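Local structure of GDSL-esterase (Pseudoalteromonas sp., 3HP4) at residues A[30-35]-A[39-44]; A[56-61]-A[97-102]; A[111-114]-A[120-123]. The protein hydrolyses esters as a GDSL-type serine esterase of the SGNH hydrolase clan and may act as a lysophospholipase on phosphatidylcholine-related lipids. One frame throughout, in Å; residues are numbered along the deposited sequence.

Contact 1 of 3, residues A[30-35]-A[39-44]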
ATOM      1  N   ASP A  30     -11.324 -10.952  -7.650  1.00  6.96           N
ATOM      2  CA  ASP A  30     -11.997 -11.722  -8.717  1.00  7.80           C
ATOM      3  C   ASP A  30     -11.044 -12.793  -9.214  1.00  8.03           C
ATOM      4  O   ASP A  30     -11.442 -13.923  -9.498  1.00  8.62           O
ATOM      5  CB  ASP A  30     -12.396 -10.836  -9.904  1.00  8.18           C
ATOM      6  CG  ASP A  30     -13.479  -9.818  -9.584  1.00 13.73           C
ATOM      7  OD1 ASP A  30     -14.236  -9.977  -8.597  1.00 14.12           O
ATOM      8  OD2 ASP A  30     -13.623  -8.863 -10.389  1.00 14.20           O
ATOM      9  N   LYS A  31      -9.771 -12.442  -9.378  1.00  8.47           N
ATOM     10  CA  LYS A  31      -8.758 -13.383  -9.867  1.00  8.16           C
ATOM     11  C   LYS A  31      -8.568 -14.514  -8.885  1.00  9.32           C
ATOM     12  O   LYS A  31      -8.590 -15.692  -9.252  1.00  9.75           O
ATOM     13  CB  LYS A  31      -7.430 -12.671 -10.166  1.00  8.68           C
ATOM     14  CG  LYS A  31      -6.295 -13.576 -10.620  1.00 10.47           C
ATOM     15  CD  LYS A  31      -5.064 -12.740 -10.963  1.00 11.86           C
ATOM     16  CE  LYS A  31      -3.881 -13.607 -11.422  1.00 13.14           C
ATOM     17  NZ  LYS A  31      -4.160 -14.246 -12.740  1.00 12.51           N
ATOM     18  N   TYR A  32      -8.446 -14.197  -7.607  1.00  7.81           N
ATOM     19  CA  TYR A  32      -8.354 -15.226  -6.580  1.00  9.06           C
ATOM     20  C   TYR A  32      -9.574 -16.156  -6.622  1.00  9.14           C
ATOM     21  O   TYR A  32      -9.408 -17.376  -6.496  1.00 10.30           O
ATOM     22  CB  TYR A  32      -8.226 -14.603  -5.184  1.00  8.10           C
ATOM     23  CG  TYR A  32      -6.878 -13.930  -4.920  1.00  6.79           C
ATOM     24  CD1 TYR A  32      -5.673 -14.485  -5.393  1.00  7.34           C
ATOM     25  CD2 TYR A  32      -6.820 -12.791  -4.180  1.00  6.48           C
ATOM     26  CE1 TYR A  32      -4.448 -13.869  -5.111  1.00  7.52           C
ATOM     27  CE2 TYR A  32      -5.580 -12.178  -3.907  1.00  7.64           C
ATOM     28  CZ  TYR A  32      -4.431 -12.746  -4.351  1.00  6.02           C
ATOM     29  OH  TYR A  32      -3.238 -12.095  -4.050  1.00  8.02           O
ATOM     30  N   ASP A  33     -10.757 -15.562  -6.706  1.00  8.60           N
ATOM     31  CA  ASP A  33     -12.040 -16.336  -6.706  1.00  9.36           C
ATOM     32  C   ASP A  33     -12.059 -17.277  -7.887  1.00 10.59           C
ATOM     33  O   ASP A  33     -12.700 -18.339  -7.797  1.00 13.88           O
ATOM     34  CB  ASP A  33     -13.228 -15.375  -6.814  1.00 11.06           C
ATOM     35  CG  ASP A  33     -13.468 -14.537  -5.567  1.00 12.29           C
ATOM     36  OD1 ASP A  33     -12.818 -14.723  -4.492  1.00 13.56           O
ATOM     37  OD2 ASP A  33     -14.308 -13.587  -5.661  1.00 15.80           O
ATOM     38  N   ALA A  34     -11.414 -16.946  -9.001  1.00 10.21           N
ATOM     39  CA  ALA A  34     -11.523 -17.777 -10.215  1.00 10.70           C
ATOM     40  C   ALA A  34     -10.395 -18.818 -10.281  1.00 10.77           C
ATOM     41  O   ALA A  34     -10.389 -19.695 -11.156  1.00 12.07           O
ATOM     42  CB  ALA A  34     -11.466 -16.886 -11.418  1.00 12.50           C
ATOM     43  N   GLU A  35      -9.456 -18.745  -9.339  1.00  9.56           N
ATOM     44  CA  GLU A  35      -8.334 -19.632  -9.346  1.00  9.96           C
ATOM     45  C   GLU A  35      -8.155 -20.477  -8.088  1.00 10.02           C
ATOM     46  O   GLU A  35      -7.046 -20.871  -7.745  1.00 13.85           O
ATOM     47  CB  GLU A  35      -7.073 -18.829  -9.653  1.00 10.44           C
ATOM     48  CG  GLU A  35      -7.213 -18.013 -10.928  1.00 17.18           C
ATOM     49  CD  GLU A  35      -5.995 -17.153 -11.278  1.00 19.48           C
ATOM     50  OE1 GLU A  35      -5.006 -17.109 -10.476  1.00 19.39           O
ATOM     51  OE2 GLU A  35      -6.054 -16.514 -12.360  1.00 20.08           O
ATOM     52  N   ILE A  39      -6.974 -16.694  -0.576  1.00  6.26           N
ATOM     53  CA  ILE A  39      -6.644 -15.338  -0.122  1.00  6.60           C
ATOM     54  C   ILE A  39      -7.909 -14.482  -0.148  1.00  7.31           C
ATOM     55  O   ILE A  39      -8.681 -14.464  -1.098  1.00  6.47           O
ATOM     56  CB  ILE A  39      -5.584 -14.739  -1.049  1.00  6.11           C
ATOM     57  CG1 ILE A  39      -4.292 -15.569  -0.917  1.00  7.40           C
ATOM     58  CG2 ILE A  39      -5.284 -13.287  -0.645  1.00  8.29           C
ATOM     59  CD1 ILE A  39      -3.194 -15.239  -1.979  1.00  8.06           C
ATOM     60  N   VAL A  40      -8.114 -13.730   0.946  1.00  6.08           N
ATOM     61  CA  VAL A  40      -9.220 -12.755   1.025  1.00  5.83           C
ATOM     62  C   VAL A  40      -8.612 -11.405   1.314  1.00  5.64           C
ATOM     63  O   VAL A  40      -7.892 -11.238   2.292  1.00  7.13           O
ATOM     64  CB  VAL A  40     -10.199 -13.163   2.113  1.00  6.37           C
ATOM     65  CG1 VAL A  40     -11.245 -12.063   2.267  1.00  8.94           C
ATOM     66  CG2 VAL A  40     -10.844 -14.495   1.758  1.00  7.64           C
ATOM     67  N   LEU A  41      -8.926 -10.435   0.484  1.00  5.22           N
ATOM     68  CA  LEU A  41      -8.478  -9.044   0.689  1.00  5.79           C
ATOM     69  C   LEU A  41      -9.545  -8.234   1.385  1.00  4.72           C
ATOM     70  O   LEU A  41     -10.717  -8.319   1.026  1.00  7.34           O
ATOM     71  CB  LEU A  41      -8.165  -8.398  -0.660  1.00  6.75           C
ATOM     72  CG  LEU A  41      -7.187  -9.209  -1.526  1.00  6.33           C
ATOM     73  CD1 LEU A  41      -6.960  -8.413  -2.829  1.00  8.95           C
ATOM     74  CD2 LEU A  41      -5.888  -9.441  -0.843  1.00  8.06           C
ATOM     75  N   ILE A  42      -9.145  -7.466   2.387  1.00  4.79           N
ATOM     76  CA  ILE A  42     -10.074  -6.524   3.050  1.00  5.40           C
ATOM     77  C   ILE A  42      -9.524  -5.155   2.765  1.00  4.31           C
ATOM     78  O   ILE A  42      -8.431  -4.807   3.233  1.00  5.27           O
ATOM     79  CB  ILE A  42     -10.154  -6.768   4.572  1.00  4.95           C
ATOM     80  CG1 ILE A  42     -10.582  -8.205   4.886  1.00  6.00           C
ATOM     81  CG2 ILE A  42     -11.074  -5.697   5.217  1.00  6.35           C
ATOM     82  CD1 ILE A  42     -10.461  -8.514   6.419  1.00  8.55           C
ATOM     83  N   ASN A  43     -10.220  -4.362   1.993  1.00  5.10           N
ATOM     84  CA  ASN A  43      -9.710  -3.048   1.624  1.00  6.02           C
ATOM     85  C   ASN A  43     -10.078  -2.008   2.688  1.00  6.08           C
ATOM     86  O   ASN A  43     -11.243  -1.756   2.930  1.00  8.87           O
ATOM     87  CB  ASN A  43     -10.262  -2.620   0.272  1.00  5.88           C
ATOM     88  CG  ASN A  43      -9.391  -1.548  -0.361  1.00  6.75           C
ATOM     89  OD1 ASN A  43      -8.451  -1.053   0.290  1.00  7.65           O
ATOM     90  ND2 ASN A  43      -9.659  -1.199  -1.596  1.00  7.11           N
ATOM     91  N   ALA A  44      -9.094  -1.466   3.387  1.00  5.60           N
ATOM     92  CA  ALA A  44      -9.269  -0.400   4.332  1.00  6.63           C
ATOM     93  C   ALA A  44      -8.607   0.848   3.853  1.00  7.02           C
ATOM     94  O   ALA A  44      -8.203   1.679   4.661  1.00 10.54           O
ATOM     95  CB  ALA A  44      -8.763  -0.834   5.749  1.00  8.03           C
TER

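Contact 2 of 3, residues A[56-61]-A[97-102]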
ATOM      1  N   ARG A  56      -4.209   6.197  13.649  1.00 11.35           N
ATOM      2  CA  ARG A  56      -5.364   6.421  14.493  1.00 12.70           C
ATOM      3  C   ARG A  56      -6.487   5.409  14.261  1.00 12.38           C
ATOM      4  O   ARG A  56      -7.340   5.225  15.119  1.00 13.81           O
ATOM      5  CB  ARG A  56      -5.917   7.841  14.255  1.00 13.75           C
ATOM      6  CG  ARG A  56      -5.028   8.955  14.772  1.00 18.34           C
ATOM      7  CD  ARG A  56      -5.709  10.336  14.573  1.00 27.56           C
ATOM      8  NE  ARG A  56      -5.364  10.936  13.277  1.00 32.91           N
ATOM      9  CZ  ARG A  56      -4.287  11.693  13.047  1.00 34.55           C
ATOM     10  NH1 ARG A  56      -3.427  11.971  14.029  1.00 37.53           N
ATOM     11  NH2 ARG A  56      -4.068  12.183  11.829  1.00 35.30           N
ATOM     12  N   ARG A  57      -6.490   4.734  13.119  1.00 10.14           N
ATOM     13  CA  ARG A  57      -7.548   3.789  12.745  1.00  8.98           C
ATOM     14  C   ARG A  57      -7.180   2.332  12.972  1.00  8.13           C
ATOM     15  O   ARG A  57      -8.053   1.452  12.978  1.00  8.61           O
ATOM     16  CB  ARG A  57      -7.855   3.995  11.236  1.00 10.28           C
ATOM     17  CG  ARG A  57      -8.598   5.286  10.930  1.00 12.93           C
ATOM     18  CD  ARG A  57      -8.564   5.668   9.460  1.00 13.42           C
ATOM     19  NE  ARG A  57      -8.987   4.536   8.674  1.00 14.22           N
ATOM     20  CZ  ARG A  57      -8.310   3.996   7.648  1.00 14.43           C
ATOM     21  NH1 ARG A  57      -7.152   4.483   7.182  1.00 13.99           N
ATOM     22  NH2 ARG A  57      -8.849   2.933   7.107  1.00 12.82           N
ATOM     23  N   LEU A  58      -5.880   2.034  13.092  1.00  8.22           N
ATOM     24  CA  LEU A  58      -5.493   0.647  12.932  1.00  7.37           C
ATOM     25  C   LEU A  58      -5.924  -0.248  14.079  1.00  7.17           C
ATOM     26  O   LEU A  58      -6.295  -1.406  13.824  1.00  7.32           O
ATOM     27  CB  LEU A  58      -3.962   0.567  12.688  1.00  7.95           C
ATOM     28  CG  LEU A  58      -3.480  -0.870  12.489  1.00  6.71           C
ATOM     29  CD1 LEU A  58      -4.067  -1.567  11.271  1.00  9.78           C
ATOM     30  CD2 LEU A  58      -1.912  -0.871  12.351  1.00 10.04           C
ATOM     31  N   ASP A  59      -5.858   0.221  15.312  1.00  8.03           N
ATOM     32  CA  ASP A  59      -6.279  -0.657  16.404  1.00  8.00           C
ATOM     33  C   ASP A  59      -7.691  -1.173  16.188  1.00  7.54           C
ATOM     34  O   ASP A  59      -7.963  -2.365  16.389  1.00  8.13           O
ATOM     35  CB  ASP A  59      -6.252   0.072  17.758  1.00  8.84           C
ATOM     36  CG  ASP A  59      -4.842   0.356  18.281  1.00 17.49           C
ATOM     37  OD1 ASP A  59      -3.898  -0.392  18.015  1.00 14.17           O
ATOM     38  OD2 ASP A  59      -4.727   1.357  19.038  1.00 25.66           O
ATOM     39  N   ALA A  60      -8.586  -0.274  15.807  1.00  5.97           N
ATOM     40  CA  ALA A  60      -9.973  -0.697  15.570  1.00  6.71           C
ATOM     41  C   ALA A  60     -10.109  -1.671  14.427  1.00  6.57           C
ATOM     42  O   ALA A  60     -10.872  -2.639  14.528  1.00  7.04           O
ATOM     43  CB  ALA A  60     -10.850   0.512  15.381  1.00  8.83           C
ATOM     44  N   LEU A  61      -9.357  -1.468  13.322  1.00  6.60           N
ATOM     45  CA  LEU A  61      -9.401  -2.419  12.222  1.00  6.12           C
ATOM     46  C   LEU A  61      -8.866  -3.796  12.602  1.00  6.44           C
ATOM     47  O   LEU A  61      -9.388  -4.819  12.190  1.00  6.42           O
ATOM     48  CB  LEU A  61      -8.596  -1.918  10.996  1.00  7.15           C
ATOM     49  CG  LEU A  61      -9.190  -0.685  10.385  1.00  7.92           C
ATOM     50  CD1 LEU A  61      -8.133  -0.029   9.451  1.00  9.94           C
ATOM     51  CD2 LEU A  61     -10.410  -1.046   9.585  1.00 10.21           C
ATOM     52  N   LYS A  97       4.415  -2.298  14.017  1.00  5.64           N
ATOM     53  CA  LYS A  97       4.503  -2.960  15.304  1.00  6.43           C
ATOM     54  C   LYS A  97       3.140  -3.275  15.869  1.00  5.78           C
ATOM     55  O   LYS A  97       2.955  -4.337  16.474  1.00  6.33           O
ATOM     56  CB  LYS A  97       5.343  -2.185  16.308  1.00  7.79           C
ATOM     57  CG  LYS A  97       6.788  -2.199  15.866  1.00  9.94           C
ATOM     58  CD  LYS A  97       7.720  -1.631  16.888  1.00 14.52           C
ATOM     59  CE  LYS A  97       9.189  -1.962  16.545  1.00 17.23           C
ATOM     60  NZ  LYS A  97      10.069  -1.539  17.688  1.00 22.29           N
ATOM     61  N   LYS A  98       2.131  -2.427  15.658  1.00  6.01           N
ATOM     62  CA  LYS A  98       0.772  -2.747  16.123  1.00  5.75           C
ATOM     63  C   LYS A  98       0.239  -3.971  15.366  1.00  5.73           C
ATOM     64  O   LYS A  98      -0.357  -4.883  15.968  1.00  6.27           O
ATOM     65  CB  LYS A  98      -0.170  -1.572  15.844  1.00  8.72           C
ATOM     66  CG  LYS A  98      -0.130  -0.441  16.786  1.00 11.03           C
ATOM     67  CD  LYS A  98      -1.179   0.611  16.318  1.00 13.26           C
ATOM     68  CE  LYS A  98      -1.176   1.863  17.189  1.00 13.79           C
ATOM     69  NZ  LYS A  98      -1.715   1.622  18.541  1.00 15.29           N
ATOM     70  N   SER A  99       0.475  -4.036  14.068  1.00  5.89           N
ATOM     71  CA  SER A  99       0.038  -5.190  13.310  0.60  5.33           C
ATOM     72  C   SER A  99       0.710  -6.478  13.766  1.00  5.74           C
ATOM     73  O   SER A  99       0.036  -7.520  13.954  1.00  5.97           O
ATOM     74  CB  SER A  99       0.264  -4.964  11.812  0.60  5.63           C
ATOM     75  OG  SER A  99      -0.375  -3.796  11.326  0.60  4.97           O
ATOM     76  N   GLN A 100       2.022  -6.427  13.985  1.00  5.68           N
ATOM     77  CA  GLN A 100       2.756  -7.599  14.437  1.00  5.99           C
ATOM     78  C   GLN A 100       2.316  -8.021  15.830  1.00  5.63           C
ATOM     79  O   GLN A 100       2.215  -9.223  16.121  1.00  7.33           O
ATOM     80  CB  GLN A 100       4.268  -7.307  14.390  1.00  6.52           C
ATOM     81  CG  GLN A 100       4.766  -7.135  12.959  1.00  6.63           C
ATOM     82  CD  GLN A 100       6.211  -6.722  12.892  1.00  7.90           C
ATOM     83  OE1 GLN A 100       6.716  -6.039  13.815  1.00  9.30           O
ATOM     84  NE2 GLN A 100       6.908  -7.087  11.821  1.00  7.04           N
ATOM     85  N   ALA A 101       2.039  -7.055  16.715  1.00  6.52           N
ATOM     86  CA  ALA A 101       1.582  -7.378  18.063  1.00  6.86           C
ATOM     87  C   ALA A 101       0.235  -8.044  18.019  1.00  6.47           C
ATOM     88  O   ALA A 101      -0.088  -8.812  18.932  1.00  8.61           O
ATOM     89  CB  ALA A 101       1.515  -6.123  18.908  1.00  7.71           C
ATOM     90  N   ALA A 102      -0.580  -7.791  17.004  1.00  6.51           N
ATOM     91  CA  ALA A 102      -1.862  -8.490  16.791  1.00  6.81           C
ATOM     92  C   ALA A 102      -1.670  -9.744  15.977  1.00  6.51           C
ATOM     93  O   ALA A 102      -2.660 -10.290  15.422  1.00  8.34           O
ATOM     94  CB  ALA A 102      -2.823  -7.503  16.115  1.00  9.08           C
TER

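Contact 3 of 3, residues A[111-114]-A[120-123]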
ATOM      1  N   ILE A 111       7.493   3.396  -1.446  1.00  6.00           N
ATOM      2  CA  ILE A 111       6.762   4.461  -2.166  1.00  5.83           C
ATOM      3  C   ILE A 111       7.812   5.388  -2.758  1.00  6.07           C
ATOM      4  O   ILE A 111       8.873   5.617  -2.130  1.00  6.63           O
ATOM      5  CB  ILE A 111       5.840   5.213  -1.233  1.00  5.70           C
ATOM      6  CG1 ILE A 111       4.915   4.324  -0.422  1.00  7.48           C
ATOM      7  CG2 ILE A 111       5.004   6.260  -2.017  1.00  6.98           C
ATOM      8  CD1 ILE A 111       3.870   3.460  -1.261  1.00  8.33           C
ATOM      9  N   TYR A 112       7.565   5.903  -3.967  1.00  5.74           N
ATOM     10  CA  TYR A 112       8.385   6.919  -4.624  1.00  6.49           C
ATOM     11  C   TYR A 112       7.518   8.125  -4.889  1.00  8.06           C
ATOM     12  O   TYR A 112       6.312   7.988  -5.103  1.00  8.59           O
ATOM     13  CB  TYR A 112       8.935   6.392  -5.986  1.00  7.93           C
ATOM     14  CG  TYR A 112       9.998   5.286  -5.844  1.00  7.86           C
ATOM     15  CD1 TYR A 112      11.347   5.493  -6.178  1.00 11.08           C
ATOM     16  CD2 TYR A 112       9.652   4.032  -5.425  1.00  9.44           C
ATOM     17  CE1 TYR A 112      12.242   4.410  -6.015  1.00 13.69           C
ATOM     18  CE2 TYR A 112      10.577   2.992  -5.308  1.00 10.97           C
ATOM     19  CZ  TYR A 112      11.819   3.221  -5.588  1.00 13.96           C
ATOM     20  OH  TYR A 112      12.702   2.078  -5.374  1.00 16.77           O
ATOM     21  N   ILE A 113       8.153   9.287  -4.773  1.00  7.41           N
ATOM     22  CA  ILE A 113       7.452  10.576  -4.997  1.00  9.17           C
ATOM     23  C   ILE A 113       8.254  11.430  -5.934  1.00  8.64           C
ATOM     24  O   ILE A 113       9.477  11.371  -5.945  1.00  8.88           O
ATOM     25  CB  ILE A 113       7.225  11.352  -3.647  1.00  7.94           C
ATOM     26  CG1 ILE A 113       8.552  11.510  -2.888  1.00  9.66           C
ATOM     27  CG2 ILE A 113       6.092  10.685  -2.867  1.00 10.85           C
ATOM     28  CD1 ILE A 113       8.562  12.496  -1.678  1.00 13.55           C
ATOM     29  N   PRO A 114       7.555  12.338  -6.636  1.00  9.74           N
ATOM     30  CA  PRO A 114       8.313  13.326  -7.445  1.00  8.52           C
ATOM     31  C   PRO A 114       9.109  14.280  -6.575  1.00  8.96           C
ATOM     32  O   PRO A 114       8.787  14.466  -5.393  1.00  7.35           O
ATOM     33  CB  PRO A 114       7.234  14.094  -8.200  1.00 10.21           C
ATOM     34  CG  PRO A 114       6.026  13.950  -7.327  1.00 13.30           C
ATOM     35  CD  PRO A 114       6.114  12.584  -6.624  1.00  9.72           C
ATOM     36  N   ARG A 120      16.903  15.203  -2.842  1.00  5.63           N
ATOM     37  CA  ARG A 120      17.372  14.622  -1.615  0.50  5.57           C
ATOM     38  C   ARG A 120      16.226  14.216  -0.714  1.00  5.81           C
ATOM     39  O   ARG A 120      16.222  13.091  -0.171  1.00  6.16           O
ATOM     40  CB  ARG A 120      18.309  15.596  -0.881  0.50  6.19           C
ATOM     41  CG  ARG A 120      18.795  15.065   0.425  0.50  5.09           C
ATOM     42  CD  ARG A 120      19.592  13.771   0.354  0.50  9.33           C
ATOM     43  NE  ARG A 120      20.037  13.341   1.679  0.50 11.27           N
ATOM     44  CZ  ARG A 120      19.950  12.109   2.224  0.50 12.69           C
ATOM     45  NH1 ARG A 120      19.414  11.078   1.574  0.50 19.28           N
ATOM     46  NH2 ARG A 120      20.378  11.926   3.460  0.50 18.27           N
ATOM     47  N   TYR A 121      15.212  15.063  -0.562  1.00  4.80           N
ATOM     48  CA  TYR A 121      14.031  14.661   0.218  1.00  5.03           C
ATOM     49  C   TYR A 121      13.392  13.442  -0.393  1.00  6.16           C
ATOM     50  O   TYR A 121      12.963  12.548   0.366  1.00  6.49           O
ATOM     51  CB  TYR A 121      13.041  15.849   0.271  1.00  5.81           C
ATOM     52  CG  TYR A 121      11.751  15.517   0.971  1.00  5.47           C
ATOM     53  CD1 TYR A 121      11.630  15.621   2.343  1.00  5.49           C
ATOM     54  CD2 TYR A 121      10.634  15.089   0.255  1.00  6.81           C
ATOM     55  CE1 TYR A 121      10.415  15.338   2.973  1.00  5.53           C
ATOM     56  CE2 TYR A 121       9.406  14.779   0.883  1.00  6.53           C
ATOM     57  CZ  TYR A 121       9.342  14.899   2.228  1.00  6.33           C
ATOM     58  OH  TYR A 121       8.129  14.595   2.826  1.00  8.29           O
ATOM     59  N   SER A 122      13.298  13.329  -1.712  1.00  6.57           N
ATOM     60  CA  SER A 122      12.695  12.121  -2.311  1.00  6.25           C
ATOM     61  C   SER A 122      13.512  10.894  -1.947  1.00  5.74           C
ATOM     62  O   SER A 122      12.890   9.835  -1.688  1.00  6.25           O
ATOM     63  CB  SER A 122      12.604  12.297  -3.837  1.00  8.75           C
ATOM     64  OG  SER A 122      11.512  13.206  -4.129  1.00 10.74           O
ATOM     65  N   LYS A 123      14.835  10.963  -1.891  1.00  6.35           N
ATOM     66  CA  LYS A 123      15.634   9.819  -1.524  1.00  7.13           C
ATOM     67  C   LYS A 123      15.487   9.515  -0.044  1.00  6.25           C
ATOM     68  O   LYS A 123      15.431   8.326   0.370  1.00  6.24           O
ATOM     69  CB  LYS A 123      17.135  10.017  -1.867  1.00  9.79           C
ATOM     70  CG  LYS A 123      17.409   9.942  -3.286  1.00 14.92           C
ATOM     71  CD  LYS A 123      18.908   9.923  -3.630  1.00 21.43           C
ATOM     72  CE  LYS A 123      19.847  10.055  -2.496  1.00 24.49           C
ATOM     73  NZ  LYS A 123      21.278  10.140  -3.131  1.00 30.03           N
TER
HETATM   74  O   HOH W   1      10.954   9.015  -4.141  1.00 10.05           O

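Contact 1 of 3, residues A[30-35]-A[39-44]
I39 lies across one face of the Y32 ring. Its CB sits 3.9 Å from the centroid of the Y32 ring and only 12° off the normal, a CH-pi contact nearly centred on the ring. The two branches of the isoleucine straddle that point: CG2 of I39 drops to 3.5 Å from CE2 of Y32, while CD1 of I39, at the end of the longer branch, comes down over the other flank, 3.6 Å from CE1 of Y32. The first torsion sets the two branches apart, with CG1 anti to the carbonyl carbon (chi1 -64°) and CG2 anti to the backbone N, and the extended second torsion carries CD1 outward. Two residues further along the strand, L41 meets the same aromatic group at its edge, near the ring plane, with CD2 of L41 4.1 Å from CE2 of Y32. One ring thus serves two strand residues, one over a face and one at an edge.

The side-chain amide of Q29, one helical turn before D33, grips the strand backbone at I39 O and L41 N and also reaches the carboxylate of D33. I178 and L182 of helix 166-183 close on Y32 and I39 from another element, and I5 of the neighbouring strand packs on I39. Where the helix ends, K31 NZ and E35 OE2, the latter just past it, form a salt bridge of 3.0 Å, using the syn lone pair of the carboxylate.

Helix 24-34 is the crossover of a beta-alpha-beta unit that links strand 3-9 to its parallel neighbour, the outermost strand 39-43. With no hydrogen bond between the two segments themselves, their grip is one of shape and dispersion, and the polar tie comes from the preceding turn of the helix.

Contact 2 of 3, residues A[56-61]-A[97-102]
K98 and D59 join the two helices by a salt bridge at the solvent-facing edge of their interface. NZ of K98 stands 3.0 Å from OD1 of D59, approaching on the syn side and 24° out of the carboxylate plane; a second, weak bond runs from NZ of K98 to OD2 of D59 at 3.1 Å. The ammonium group is therefore shared unevenly by both oxygens. The lysine chain is extended as far as CE and bends only at its last torsion (chi4 -70°), which folds NZ onto the carboxylate, and its CD passes 3.4 Å from OD1 of D59 on the way. A methionine in place of K98 would probably leave the D59 carboxylate without its cationic mate across the interface, free to turn toward solvent.

Beneath this bridge the interface becomes apolar. The side chains of L58 and K98 run alongside each other in opposing senses, CD2 of L58 lying 4.0 Å from CB of K98. S99 OG bonds back to L95 O of its own helix; its touch on L58 CD2 is doubtful, since S99 is modelled in two conformers. L55, a turn before L58, adds to the packing against K98.

L58 reaches down to L6 of strand 3-9, and S99 to T106 of strand 105-109, so the pair of helices covers the central sheet together. Their segment axes lie 10.3 Å apart at 11°, nearly parallel, as expected for neighbouring crossover helices on one face of the parallel-stranded alpha/beta/alpha sandwich of SGNH hydrolases.

Contact 3 of 3, residues A[111-114]-A[120-123]
The Y121 ring and the I113 side chain meet where the loop after strand 105-109 turns back on helix 119-136, a beta-to-alpha connection of the SGNH hydrolase fold. The two side chains cross at about a right angle, and CD1 of I113 meets the ring obliquely, 3.5 Å from CE2 of Y121, with CD2 of Y121 next at 3.8 Å. A second ring, that of Y117, packs edge-to-face with Y121, and the phenol hydroxyl is hydrogen-bonded to F83 O, so the tyrosine is held at its hydroxyl as well as by ring packing.

Both partners are placed by their first torsions. Y121 carries CG anti to its own backbone N (chi1 176°), which swings the ring back toward the loop although its CB does not point there. In I113, CG1 takes the cramped place between the backbone N and the carbonyl carbon (chi1 53°); from there CD1 extends to the tyrosine, while CG1 of I113 rests 3.6 Å from OG of S122. F125, further along the helix, touches the same isoleucine.

S122 supplies the polar half. S122 OG lies 3.3 Å from I113 O, a possible hydrogen bond whose proton has another acceptor within reach, and also 3.3 Å from P114 O. A small hydroxyl thus lies against consecutive peptide carbonyls near the protein surface, beside the apolar I113–Y121 pair.

The backbones are also joined through a water molecule: it accepts from I113 N at 2.9 Å and donates to S122 O at 3.2 Å, bridging the loop amide and the helix carbonyl.

Contacts 1 and 2 are both partly buried, but contact 1 sets a helix against an edge strand and contact 2 pairs two neighbouring crossover helices; contact 3 lies at the surface, between a loop and the helix that follows it. Contact 1 is wholly apolar across its segments, contact 2 adds a salt bridge involving an exposed aspartate, and contact 3 combines apolar touch with a serine hydroxyl and a bridging water. Contacts 1 and 2 are joined directly: A44 O and R57 NH2 form a probable hydrogen bond of 2.8 Å, as strand 39-43 leads into helix 51-65. Contact 3 stands apart, its centre about 31 Å from that of contact 1, across the centre of the chain.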